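Side-chain contacts in carbohydrate oxidase (Microdochium nivale, PDB 3RJA), which oxidises the C1 hydroxyl of mono-, oligo- and polysaccharides to lactones with its FAD, passing the electrons to molecular oxygen to give hydrogen peroxide: residues V370-A373 / H379-K382; Y236-A241 / D381-I386; Y437-K440 / N446-R449; N180-W185 / K454-P459. All blocks are in the same frame, centred on the assembly; numbering follows the deposited sequence.

How the contacts relate
Contacts 1, 3 and 4 form a connected patch, while contact 2 lies off to one end. Contact 1 folds up the loop between strands 352-359 and 384-392, and contact 2, with its centre about 13 Å away, shares Asp-381 and Lys-382 with it before the chain enters strand 384-392 of the large antiparallel sheet. Contacts 3 and 4 both use helix 447-457 and have centres about 15 Å apart. Asn-372 O bonds to Asn-446 ND2 and Ala-373 O to Trp-185 NE1, joining contact 1 to both. Along the chain, contact 4 encloses the other three, so it brings helix 181-190 back to the C-terminal berberine-like region, whereas contacts 1 and 3 are local.

Contact 1 of 4, residues V370-A373 / H379-K382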
loop_
_atom_site.group_PDB
_atom_site.type_symbol
_atom_site.label_atom_id
_atom_site.label_comp_id
_atom_site.label_asym_id
_atom_site.label_seq_id
_atom_site.Cartn_x
_atom_site.Cartn_y
_atom_site.Cartn_z
ATOM N N VAL A 370 -7.822 2.434 15.800
ATOM C CA VAL A 370 -7.991 3.799 15.340
ATOM C C VAL A 370 -9.356 3.861 14.653
ATOM O O VAL A 370 -9.742 2.926 13.941
ATOM C CB VAL A 370 -6.846 4.219 14.399
ATOM C CG1 VAL A 370 -7.010 5.665 13.913
ATOM C CG2 VAL A 370 -5.479 4.048 15.097
ATOM N N THR A 371 -10.127 4.923 14.879
ATOM C CA THR A 371 -11.414 5.023 14.163
ATOM C C THR A 371 -11.262 5.765 12.835
ATOM O O THR A 371 -10.266 6.438 12.600
ATOM C CB THR A 371 -12.452 5.792 14.972
ATOM O OG1 THR A 371 -12.066 7.170 15.018
ATOM C CG2 THR A 371 -12.578 5.233 16.429
ATOM N N ASN A 372 -12.282 5.695 11.997
ATOM C CA ASN A 372 -12.289 6.477 10.769
ATOM C C ASN A 372 -12.162 7.996 10.933
ATOM O O ASN A 372 -11.666 8.658 10.027
ATOM C CB ASN A 372 -13.540 6.154 9.959
ATOM C CG ASN A 372 -13.381 4.889 9.135
ATOM O OD1 ASN A 372 -12.246 4.455 8.836
ATOM N ND2 ASN A 372 -14.518 4.288 8.746
ATOM N N ALA A 373 -12.634 8.541 12.057
ATOM C CA ALA A 373 -12.585 9.986 12.301
ATOM C C ALA A 373 -11.175 10.450 12.616
ATOM O O ALA A 373 -10.868 11.619 12.442
ATOM C CB ALA A 373 -13.545 10.386 13.504
ATOM N N HIS A 379 -10.910 3.006 6.136
ATOM C CA HIS A 379 -11.314 1.599 6.094
ATOM C C HIS A 379 -11.338 0.937 7.477
ATOM O O HIS A 379 -11.276 -0.294 7.577
ATOM C CB HIS A 379 -10.383 0.802 5.176
ATOM C CG HIS A 379 -10.214 1.393 3.819
ATOM N ND1 HIS A 379 -11.257 1.517 2.922
ATOM C CD2 HIS A 379 -9.111 1.868 3.190
ATOM C CE1 HIS A 379 -10.805 2.049 1.796
ATOM N NE2 HIS A 379 -9.501 2.264 1.930
ATOM N N ARG A 380 -11.385 1.745 8.540
ATOM C CA ARG A 380 -11.267 1.176 9.911
ATOM C C ARG A 380 -12.451 0.266 10.287
ATOM O O ARG A 380 -12.365 -0.504 11.250
ATOM C CB ARG A 380 -11.118 2.296 10.963
ATOM C CG ARG A 380 -9.937 3.253 10.724
ATOM C CD ARG A 380 -8.525 2.602 10.841
ATOM N NE ARG A 380 -7.508 3.636 10.677
ATOM C CZ ARG A 380 -6.196 3.529 10.941
ATOM N NH1 ARG A 380 -5.665 2.412 11.465
ATOM N NH2 ARG A 380 -5.403 4.579 10.690
ATOM N N ASP A 381 -13.567 0.398 9.549
ATOM C CA ASP A 381 -14.784 -0.366 9.829
ATOM C C ASP A 381 -14.896 -1.520 8.850
ATOM O O ASP A 381 -15.990 -2.045 8.619
ATOM C CB ASP A 381 -16.034 0.538 9.732
ATOM C CG ASP A 381 -16.151 1.246 8.380
ATOM O OD1 ASP A 381 -15.165 1.254 7.579
ATOM O OD2 ASP A 381 -17.238 1.801 8.093
ATOM N N LYS A 382 -13.776 -1.865 8.219
ATOM C CA LYS A 382 -13.741 -2.975 7.232
ATOM C C LYS A 382 -12.921 -4.135 7.754
ATOM O O LYS A 382 -11.761 -3.960 8.139
ATOM C CB LYS A 382 -13.175 -2.531 5.872
ATOM C CG LYS A 382 -13.784 -1.219 5.297
ATOM C CD LYS A 382 -15.340 -1.292 5.186
ATOM C CE LYS A 382 -15.931 -0.254 4.227
ATOM N NZ LYS A 382 -15.808 1.127 4.755
HETATM O O HOH W 1 -8.614 6.381 10.408
#
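Val-370 sets its CB over the centre of one face of the Arg-380 guanidinium, 3.5 Å above the plane, with CG1 lying nearer the NH2 side and CG2 nearer NH1. NE donates to water 1 at 3.0 Å, and this water is also hydrogen-bonded to Thr-371 O. The other nitrogens look elsewhere: NH2 forms a salt bridge with Asp-158 and bonds Thr-375 OG1, and NH1 bonds Val-367 O. Arg-380 CG lies 3.2 Å from Val-370 O, and the bend at chi2, -65°, turns CD and the guanidinium in against the valine.

The Asn-372 amide is the second flat group. Its OD1 accepts the backbone N of Arg-380 at 2.9 Å, with the donor tilted from the carbonyl plane. The amide stands at 83° to the Asp-381 carboxylate, and ND2 makes a weak bond to Asp-381 OD1 at 3.3 Å and another bond to Glu-445. Asp-381 OD1 is also in a salt bridge with Lys-382 NZ, 2.9 Å. The segment 379-382 is a type I turn, closed by Lys-382 N to His-379 O, in the loop ahead of strand 384-392.

A leucine in place of Arg-380 would probably leave Asp-158 without its charge partner and the Val-367 carbonyl without this donor. The buried charge is thus met by Asp-158, the Val-367 carbonyl, the Thr-375 hydroxyl and a water, while Val-370 packs on one face.

Contact 2 of 4, residues Y236-A241 / D381-I386; sequences YARWVA and DKLWLI
Leu-383 lays a methyl group on a charged plane: its CD1 sits 3.5 Å above the centre of the Arg-238 guanidinium, over one face, so that CD1 and CZ are 3.6 Å apart. The same methyl lies 3.6 Å from Arg-238 CB, tucked into the hollow of the arginine chain, which runs out straight from the helix (CG opposite the backbone N, chi1 -177°) and then bends at chi3, -54°, to bring the guanidinium round over the leucine. The other branch, CD2, meets Ala-237 CB at 4.0 Å and also lies over a face of the Trp-384 ring, toward its rim.

This is helix 223-239 packing, near its C-terminal end, on the residue leading into strand 384-392 of the large antiparallel sheet. Leu-383 and Trp-384 both face Leu-326 on the neighbouring strand, forming a classic beta bulge where the strand begins. Ala-237 also touches Val-359 of strand 352-359.

The guanidinium is held by partners beyond the leucine: NH2 makes a salt bridge with Glu-234 and bonds Lys-327 O. The other oxygen of Glu-234 accepts Trp-384 NE1, so one carboxylate ties the arginine to the tryptophan. A serine at Arg-238 would probably strip Leu-383 CD1 of its flat cover and leave Glu-234 short of a charge partner. The helix ends just beyond, at Trp-239.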
loop_
_atom_site.group_PDB
_atom_site.type_symbol
_atom_site.label_atom_id
_atom_site.label_comp_id
_atom_site.label_asym_id
_atom_site.label_seq_id
_atom_site.Cartn_x
_atom_site.Cartn_y
_atom_site.Cartn_z
ATOM N N TYR A 236 -13.773 -16.458 12.740
ATOM C CA TYR A 236 -12.577 -16.461 13.563
ATOM C C TYR A 236 -11.982 -15.043 13.566
ATOM O O TYR A 236 -11.607 -14.507 14.619
ATOM C CB TYR A 236 -11.582 -17.503 13.027
ATOM C CG TYR A 236 -10.265 -17.530 13.769
ATOM C CD1 TYR A 236 -10.142 -18.172 15.022
ATOM C CD2 TYR A 236 -9.123 -16.952 13.210
ATOM C CE1 TYR A 236 -8.905 -18.206 15.701
ATOM C CE2 TYR A 236 -7.889 -17.004 13.863
ATOM C CZ TYR A 236 -7.781 -17.625 15.105
ATOM O OH TYR A 236 -6.560 -17.624 15.754
ATOM N N ALA A 237 -11.931 -14.423 12.389
ATOM C CA ALA A 237 -11.401 -13.061 12.272
ATOM C C ALA A 237 -12.230 -12.094 13.139
ATOM O O ALA A 237 -11.681 -11.335 13.956
ATOM C CB ALA A 237 -11.395 -12.615 10.798
ATOM N N ARG A 238 -13.553 -12.144 12.989
ATOM C CA ARG A 238 -14.382 -11.125 13.617
ATOM C C ARG A 238 -14.363 -11.246 15.134
ATOM O O ARG A 238 -14.186 -10.254 15.834
ATOM C CB ARG A 238 -15.815 -11.177 13.086
ATOM C CG ARG A 238 -16.713 -10.096 13.660
ATOM C CD ARG A 238 -18.085 -10.124 13.014
ATOM N NE ARG A 238 -18.072 -10.047 11.548
ATOM C CZ ARG A 238 -17.774 -8.940 10.849
ATOM N NH1 ARG A 238 -17.422 -7.821 11.466
ATOM N NH2 ARG A 238 -17.826 -8.950 9.527
ATOM N N TRP A 239 -14.469 -12.470 15.632
ATOM C CA TRP A 239 -14.745 -12.680 17.051
ATOM C C TRP A 239 -13.680 -13.314 17.936
ATOM O O TRP A 239 -13.800 -13.232 19.154
ATOM C CB TRP A 239 -16.031 -13.497 17.175
ATOM C CG TRP A 239 -17.270 -12.738 16.741
ATOM C CD1 TRP A 239 -17.760 -11.566 17.279
ATOM C CD2 TRP A 239 -18.192 -13.128 15.712
ATOM N NE1 TRP A 239 -18.945 -11.207 16.637
ATOM C CE2 TRP A 239 -19.226 -12.153 15.676
ATOM C CE3 TRP A 239 -18.250 -14.218 14.817
ATOM C CZ2 TRP A 239 -20.300 -12.226 14.764
ATOM C CZ3 TRP A 239 -19.326 -14.298 13.914
ATOM C CH2 TRP A 239 -20.337 -13.300 13.899
ATOM N N VAL A 240 -12.668 -13.963 17.344
ATOM C CA VAL A 240 -11.765 -14.843 18.091
ATOM C C VAL A 240 -10.283 -14.508 17.944
ATOM O O VAL A 240 -9.550 -14.489 18.943
ATOM C CB VAL A 240 -11.963 -16.340 17.680
ATOM C CG1 VAL A 240 -11.106 -17.297 18.575
ATOM C CG2 VAL A 240 -13.453 -16.739 17.746
ATOM N N ALA A 241 -9.828 -14.306 16.699
ATOM C CA ALA A 241 -8.401 -14.120 16.405
ATOM C C ALA A 241 -7.685 -13.171 17.399
ATOM O O ALA A 241 -7.995 -11.967 17.475
ATOM C CB ALA A 241 -8.197 -13.641 14.948
ATOM N N ASP A 381 -13.567 0.398 9.549
ATOM C CA ASP A 381 -14.784 -0.366 9.829
ATOM C C ASP A 381 -14.896 -1.520 8.850
ATOM O O ASP A 381 -15.990 -2.045 8.619
ATOM C CB ASP A 381 -16.034 0.538 9.732
ATOM C CG ASP A 381 -16.151 1.246 8.380
ATOM O OD1 ASP A 381 -15.165 1.254 7.579
ATOM O OD2 ASP A 381 -17.238 1.801 8.093
ATOM N N LYS A 382 -13.776 -1.865 8.219
ATOM C CA LYS A 382 -13.741 -2.975 7.232
ATOM C C LYS A 382 -12.921 -4.135 7.754
ATOM O O LYS A 382 -11.761 -3.960 8.139
ATOM C CB LYS A 382 -13.175 -2.531 5.872
ATOM C CG LYS A 382 -13.784 -1.219 5.297
ATOM C CD LYS A 382 -15.340 -1.292 5.186
ATOM C CE LYS A 382 -15.931 -0.254 4.227
ATOM N NZ LYS A 382 -15.808 1.127 4.755
ATOM N N LEU A 383 -13.525 -5.318 7.747
ATOM C CA LEU A 383 -12.888 -6.524 8.212
ATOM C C LEU A 383 -11.908 -7.063 7.174
ATOM O O LEU A 383 -10.780 -7.477 7.524
ATOM C CB LEU A 383 -13.951 -7.611 8.574
ATOM C CG LEU A 383 -13.353 -8.850 9.252
ATOM C CD1 LEU A 383 -14.257 -9.399 10.353
ATOM C CD2 LEU A 383 -13.010 -9.951 8.249
ATOM N N TRP A 384 -12.349 -7.095 5.914
ATOM C CA TRP A 384 -11.541 -7.639 4.817
ATOM C C TRP A 384 -10.874 -6.547 3.974
ATOM O O TRP A 384 -11.522 -5.583 3.569
ATOM C CB TRP A 384 -12.449 -8.421 3.849
ATOM C CG TRP A 384 -13.011 -9.711 4.412
ATOM C CD1 TRP A 384 -14.326 -9.976 4.731
ATOM C CD2 TRP A 384 -12.285 -10.913 4.681
ATOM N NE1 TRP A 384 -14.457 -11.268 5.191
ATOM C CE2 TRP A 384 -13.221 -11.870 5.170
ATOM C CE3 TRP A 384 -10.933 -11.275 4.580
ATOM C CZ2 TRP A 384 -12.842 -13.163 5.554
ATOM C CZ3 TRP A 384 -10.558 -12.573 4.953
ATOM C CH2 TRP A 384 -11.512 -13.497 5.442
ATOM N N LEU A 385 -9.601 -6.733 3.677
ATOM C CA LEU A 385 -8.891 -5.981 2.642
ATOM C C LEU A 385 -8.551 -7.016 1.542
ATOM O O LEU A 385 -7.920 -8.038 1.815
ATOM C CB LEU A 385 -7.604 -5.337 3.198
ATOM C CG LEU A 385 -6.517 -4.935 2.174
ATOM C CD1 LEU A 385 -6.999 -3.880 1.202
ATOM C CD2 LEU A 385 -5.272 -4.437 2.838
ATOM N N ILE A 386 -8.966 -6.744 0.312
ATOM C CA ILE A 386 -8.901 -7.760 -0.729
ATOM C C ILE A 386 -8.140 -7.209 -1.908
ATOM O O ILE A 386 -8.451 -6.116 -2.393
ATOM C CB ILE A 386 -10.328 -8.209 -1.173
ATOM C CG1 ILE A 386 -11.101 -8.789 0.030
ATOM C CG2 ILE A 386 -10.271 -9.198 -2.360
ATOM C CD1 ILE A 386 -12.608 -9.085 -0.272
#

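Contact 3 of 4, residues Y437-K440 / N446-R449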
loop_
_atom_site.group_PDB
_atom_site.type_symbol
_atom_site.label_atom_id
_atom_site.label_comp_id
_atom_site.label_asym_id
_atom_site.label_seq_id
_atom_site.Cartn_x
_atom_site.Cartn_y
_atom_site.Cartn_z
ATOM N N TYR A 437 -15.688 9.055 -8.940
ATOM C CA TYR A 437 -16.019 7.718 -8.483
ATOM C C TYR A 437 -14.861 7.146 -7.660
ATOM O O TYR A 437 -15.073 6.608 -6.578
ATOM C CB TYR A 437 -16.359 6.808 -9.669
ATOM C CG TYR A 437 -16.815 5.426 -9.262
ATOM C CD1 TYR A 437 -18.142 5.176 -8.899
ATOM C CD2 TYR A 437 -15.923 4.351 -9.245
ATOM C CE1 TYR A 437 -18.560 3.890 -8.531
ATOM C CE2 TYR A 437 -16.343 3.050 -8.877
ATOM C CZ TYR A 437 -17.656 2.834 -8.524
ATOM O OH TYR A 437 -18.054 1.552 -8.152
ATOM N N ALA A 438 -13.641 7.270 -8.182
ATOM C CA ALA A 438 -12.453 6.704 -7.517
ATOM C C ALA A 438 -12.323 7.278 -6.116
ATOM O O ALA A 438 -12.153 6.538 -5.155
ATOM C CB ALA A 438 -11.200 6.998 -8.321
ATOM N N THR A 439 -12.438 8.602 -5.989
ATOM C CA THR A 439 -12.216 9.211 -4.686
ATOM C C THR A 439 -13.362 8.857 -3.768
ATOM O O THR A 439 -13.181 8.754 -2.563
ATOM C CB THR A 439 -11.937 10.732 -4.771
ATOM O OG1 THR A 439 -13.025 11.397 -5.447
ATOM C CG2 THR A 439 -10.601 10.992 -5.524
ATOM N N LYS A 440 -14.543 8.612 -4.342
ATOM C CA LYS A 440 -15.671 8.191 -3.515
ATOM C C LYS A 440 -15.401 6.822 -2.880
ATOM O O LYS A 440 -15.675 6.636 -1.719
ATOM C CB LYS A 440 -16.981 8.162 -4.317
ATOM C CG LYS A 440 -18.260 8.196 -3.448
ATOM C CD LYS A 440 -19.507 7.781 -4.264
ATOM C CE LYS A 440 -19.533 6.257 -4.470
ATOM N NZ LYS A 440 -19.701 5.849 -5.901
ATOM N N ASN A 446 -14.648 9.879 4.789
ATOM C CA ASN A 446 -13.686 10.973 4.982
ATOM C C ASN A 446 -13.507 11.891 3.769
ATOM O O ASN A 446 -12.790 12.894 3.840
ATOM C CB ASN A 446 -12.334 10.405 5.415
ATOM C CG ASN A 446 -12.343 9.911 6.853
ATOM O OD1 ASN A 446 -13.123 10.402 7.683
ATOM N ND2 ASN A 446 -11.466 8.947 7.166
ATOM N N LEU A 447 -14.126 11.541 2.649
ATOM C CA LEU A 447 -13.971 12.314 1.413
ATOM C C LEU A 447 -14.344 13.804 1.535
ATOM O O LEU A 447 -13.594 14.672 1.068
ATOM C CB LEU A 447 -14.749 11.673 0.261
ATOM C CG LEU A 447 -14.667 12.425 -1.082
ATOM C CD1 LEU A 447 -13.229 12.580 -1.579
ATOM C CD2 LEU A 447 -15.508 11.779 -2.151
ATOM N N ALA A 448 -15.499 14.097 2.134
ATOM C CA ALA A 448 -15.945 15.498 2.246
ATOM C C ALA A 448 -14.937 16.349 3.026
ATOM O O ALA A 448 -14.608 17.449 2.609
ATOM C CB ALA A 448 -17.369 15.600 2.881
ATOM N N ARG A 449 -14.450 15.850 4.150
ATOM C CA ARG A 449 -13.391 16.547 4.882
ATOM C C ARG A 449 -12.093 16.701 4.046
ATOM O O ARG A 449 -11.447 17.771 4.068
ATOM C CB ARG A 449 -13.101 15.836 6.206
ATOM C CG ARG A 449 -12.117 16.559 7.096
ATOM C CD ARG A 449 -12.001 15.938 8.488
ATOM N NE ARG A 449 -10.786 16.439 9.154
ATOM C CZ ARG A 449 -10.427 16.176 10.408
ATOM N NH1 ARG A 449 -11.190 15.409 11.172
ATOM N NH2 ARG A 449 -9.305 16.697 10.903
#
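Leu-447 drives this contact, pushing its forked end against the backbone and CB of Thr-439 and the CA of Lys-440. CD1 meets Thr-439 CB at 3.9 Å, while CD2 lies 3.8 Å from Thr-439 O and 3.8 Å from Lys-440 CA. Thr-439 OG1 stands 4.1 Å from each of the two methyls, CD1 and CD2 of Leu-447. The leucine gets there by pointing CG away from its own backbone N, chi1 179°, which sends the fork straight across to the other helix; the Thr-439 and Leu-447 side chains cross at about a right angle.

Thr-439 turns its hydroxyl back along its own helix to bond Arg-435 O, with a second, weak bond to Asp-436 O. The OG1 is thereby satisfied by the helix carbonyls. Lys-440 contributes little from its side chain, its CB coming no nearer than 4.5 Å to Leu-447 CD2; it is the main chain of this residue that the leucine touches. No hydrogen bond crosses between the segments, so the contact rests on van der Waals packing.

Helices 435-443 and 447-457 follow one another in the berberine-like region, and Leu-447 packs between them where the chain turns from one to the other. Val-469, from the C-terminal loop, touches the same leucine; Asn-446 bonds the loop carbonyls of Asn-372 and Ala-376, and Arg-449 makes a cation-pi contact with Trp-185 of helix 181-190.

Contact 4 of 4, residues N180-W185 / K454-P459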
loop_
_atom_site.group_PDB
_atom_site.type_symbol
_atom_site.label_atom_id
_atom_site.label_comp_id
_atom_site.label_asym_id
_atom_site.label_seq_id
_atom_site.Cartn_x
_atom_site.Cartn_y
_atom_site.Cartn_z
ATOM N N ASN A 180 -0.506 22.074 12.759
ATOM C CA ASN A 180 -1.172 21.753 11.495
ATOM C C ASN A 180 -1.794 20.337 11.583
ATOM O O ASN A 180 -1.556 19.490 10.708
ATOM C CB ASN A 180 -0.169 21.840 10.319
ATOM C CG ASN A 180 0.291 23.276 10.036
ATOM O OD1 ASN A 180 -0.535 24.169 9.853
ATOM N ND2 ASN A 180 1.610 23.494 9.988
ATOM N N ALA A 181 -2.561 20.092 12.649
ATOM C CA ALA A 181 -3.216 18.799 12.873
ATOM C C ALA A 181 -4.211 18.414 11.763
ATOM O O ALA A 181 -4.437 17.209 11.512
ATOM C CB ALA A 181 -3.860 18.722 14.303
ATOM N N ASP A 182 -4.749 19.430 11.070
ATOM C CA ASP A 182 -5.615 19.210 9.931
ATOM C C ASP A 182 -4.843 18.642 8.727
ATOM O O ASP A 182 -5.328 17.704 8.054
ATOM C CB ASP A 182 -6.426 20.472 9.546
ATOM C CG ASP A 182 -5.544 21.709 9.192
ATOM O OD1 ASP A 182 -4.369 21.852 9.649
ATOM O OD2 ASP A 182 -6.064 22.569 8.470
ATOM N N LEU A 183 -3.652 19.195 8.474
ATOM C CA LEU A 183 -2.773 18.694 7.420
ATOM C C LEU A 183 -2.337 17.273 7.770
ATOM O O LEU A 183 -2.383 16.375 6.921
ATOM C CB LEU A 183 -1.546 19.587 7.264
ATOM C CG LEU A 183 -0.489 19.179 6.236
ATOM C CD1 LEU A 183 -1.101 18.907 4.859
ATOM C CD2 LEU A 183 0.600 20.263 6.135
ATOM N N PHE A 184 -1.927 17.100 9.026
ATOM C CA PHE A 184 -1.499 15.812 9.591
ATOM C C PHE A 184 -2.547 14.709 9.347
ATOM O O PHE A 184 -2.208 13.574 8.956
ATOM C CB PHE A 184 -1.224 15.986 11.096
ATOM C CG PHE A 184 -0.486 14.849 11.725
ATOM C CD1 PHE A 184 0.752 14.435 11.221
ATOM C CD2 PHE A 184 -1.009 14.203 12.822
ATOM C CE1 PHE A 184 1.436 13.380 11.796
ATOM C CE2 PHE A 184 -0.336 13.156 13.412
ATOM C CZ PHE A 184 0.903 12.762 12.921
ATOM N N TRP A 185 -3.813 15.059 9.557
ATOM C CA TRP A 185 -4.930 14.137 9.368
ATOM C C TRP A 185 -5.004 13.663 7.903
ATOM O O TRP A 185 -5.097 12.452 7.627
ATOM C CB TRP A 185 -6.239 14.845 9.784
ATOM C CG TRP A 185 -7.479 13.998 9.734
ATOM C CD1 TRP A 185 -7.969 13.214 10.740
ATOM C CD2 TRP A 185 -8.392 13.850 8.635
ATOM N NE1 TRP A 185 -9.130 12.599 10.339
ATOM C CE2 TRP A 185 -9.422 12.973 9.060
ATOM C CE3 TRP A 185 -8.461 14.394 7.344
ATOM C CZ2 TRP A 185 -10.516 12.624 8.235
ATOM C CZ3 TRP A 185 -9.573 14.057 6.519
ATOM C CH2 TRP A 185 -10.555 13.163 6.963
ATOM N N LYS A 454 -8.238 19.822 0.790
ATOM C CA LYS A 454 -7.638 19.996 -0.523
ATOM C C LYS A 454 -7.747 21.446 -1.000
ATOM O O LYS A 454 -6.779 22.000 -1.540
ATOM C CB LYS A 454 -8.317 19.056 -1.540
ATOM C CG LYS A 454 -7.684 19.009 -2.922
ATOM C CD LYS A 454 -6.326 18.263 -2.936
ATOM C CE LYS A 454 -5.735 18.314 -4.322
ATOM N NZ LYS A 454 -4.492 17.499 -4.461
ATOM N N ALA A 455 -8.930 22.047 -0.816
ATOM C CA ALA A 455 -9.167 23.446 -1.189
ATOM C C ALA A 455 -8.229 24.327 -0.350
ATOM O O ALA A 455 -7.692 25.307 -0.853
ATOM C CB ALA A 455 -10.672 23.852 -0.971
ATOM N N LYS A 456 -8.015 23.958 0.912
ATOM C CA LYS A 456 -7.093 24.709 1.765
ATOM C C LYS A 456 -5.608 24.608 1.362
ATOM O O LYS A 456 -4.904 25.624 1.332
ATOM C CB LYS A 456 -7.234 24.303 3.222
ATOM C CG LYS A 456 -6.276 25.094 4.171
ATOM C CD LYS A 456 -6.595 24.894 5.648
ATOM C CE LYS A 456 -5.569 25.607 6.499
ATOM N NZ LYS A 456 -5.788 25.178 7.926
ATOM N N PHE A 457 -5.128 23.390 1.096
ATOM C CA PHE A 457 -3.689 23.174 0.878
ATOM C C PHE A 457 -3.231 23.104 -0.561
ATOM O O PHE A 457 -2.106 23.483 -0.853
ATOM C CB PHE A 457 -3.170 21.967 1.690
ATOM C CG PHE A 457 -3.029 22.286 3.145
ATOM C CD1 PHE A 457 -1.985 23.104 3.585
ATOM C CD2 PHE A 457 -3.997 21.863 4.063
ATOM C CE1 PHE A 457 -1.870 23.457 4.945
ATOM C CE2 PHE A 457 -3.899 22.201 5.419
ATOM C CZ PHE A 457 -2.849 22.999 5.871
ATOM N N ASP A 458 -4.080 22.587 -1.447
ATOM C CA ASP A 458 -3.745 22.544 -2.874
ATOM C C ASP A 458 -4.893 23.064 -3.745
ATOM O O ASP A 458 -5.392 22.340 -4.600
ATOM C CB ASP A 458 -3.292 21.135 -3.303
ATOM C CG ASP A 458 -2.657 21.114 -4.701
ATOM O OD1 ASP A 458 -2.261 22.198 -5.206
ATOM O OD2 ASP A 458 -2.550 20.005 -5.283
ATOM N N PRO A 459 -5.297 24.340 -3.553
ATOM C CA PRO A 459 -6.459 24.847 -4.304
ATOM C C PRO A 459 -6.229 24.952 -5.819
ATOM O O PRO A 459 -7.194 24.867 -6.591
ATOM C CB PRO A 459 -6.718 26.226 -3.666
ATOM C CG PRO A 459 -5.361 26.637 -3.138
ATOM C CD PRO A 459 -4.787 25.354 -2.608
HETATM O O HOH W 2 -3.197 24.168 9.255
#
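Asp-182 and Lys-456 close a salt bridge between two helices, OD2 to NZ at 2.7 Å, beside a CH-pi contact in which Leu-183 covers Phe-457. This is helix-helix packing: the N-terminal turn of helix 181-190 against the last turn of helix 447-457.

In the first shell, Leu-183 CD1 lies 4.2 Å from the centroid of the Phe-457 ring and only 9° off its normal, squarely over one face, while its CB meets CZ at 3.9 Å. On the opposite face sits Lys-456 CG, offset toward the rim. The ring is thus sandwiched between a leucine methyl and the lysine CG. Asp-182 OD2 reaches the ring's edge, 3.8 Å from Phe-457 CE2, and meets the lysine through its syn lone pair. The lysine chain is extended, with CG opposite its backbone N (chi1 -179°), which carries NZ all the way to the carboxylate.

Further out, Leu-183 also touches Val-173 and Ala-175 of strand 172-176 and Phe-194. Past the end of helix 447-457, Asp-458 accepts the N-H groups of Arg-462 and Phe-463 and makes a weak salt bridge with Lys-454. Asn-180, whose ND2 bonds Glu-174 O, joins the charged side through water 2: this water donates to Asn-180 OD1 at 2.7 Å and to Asp-182 OD1 at 2.6 Å, and accepts Lys-456 NZ at 3.1 Å.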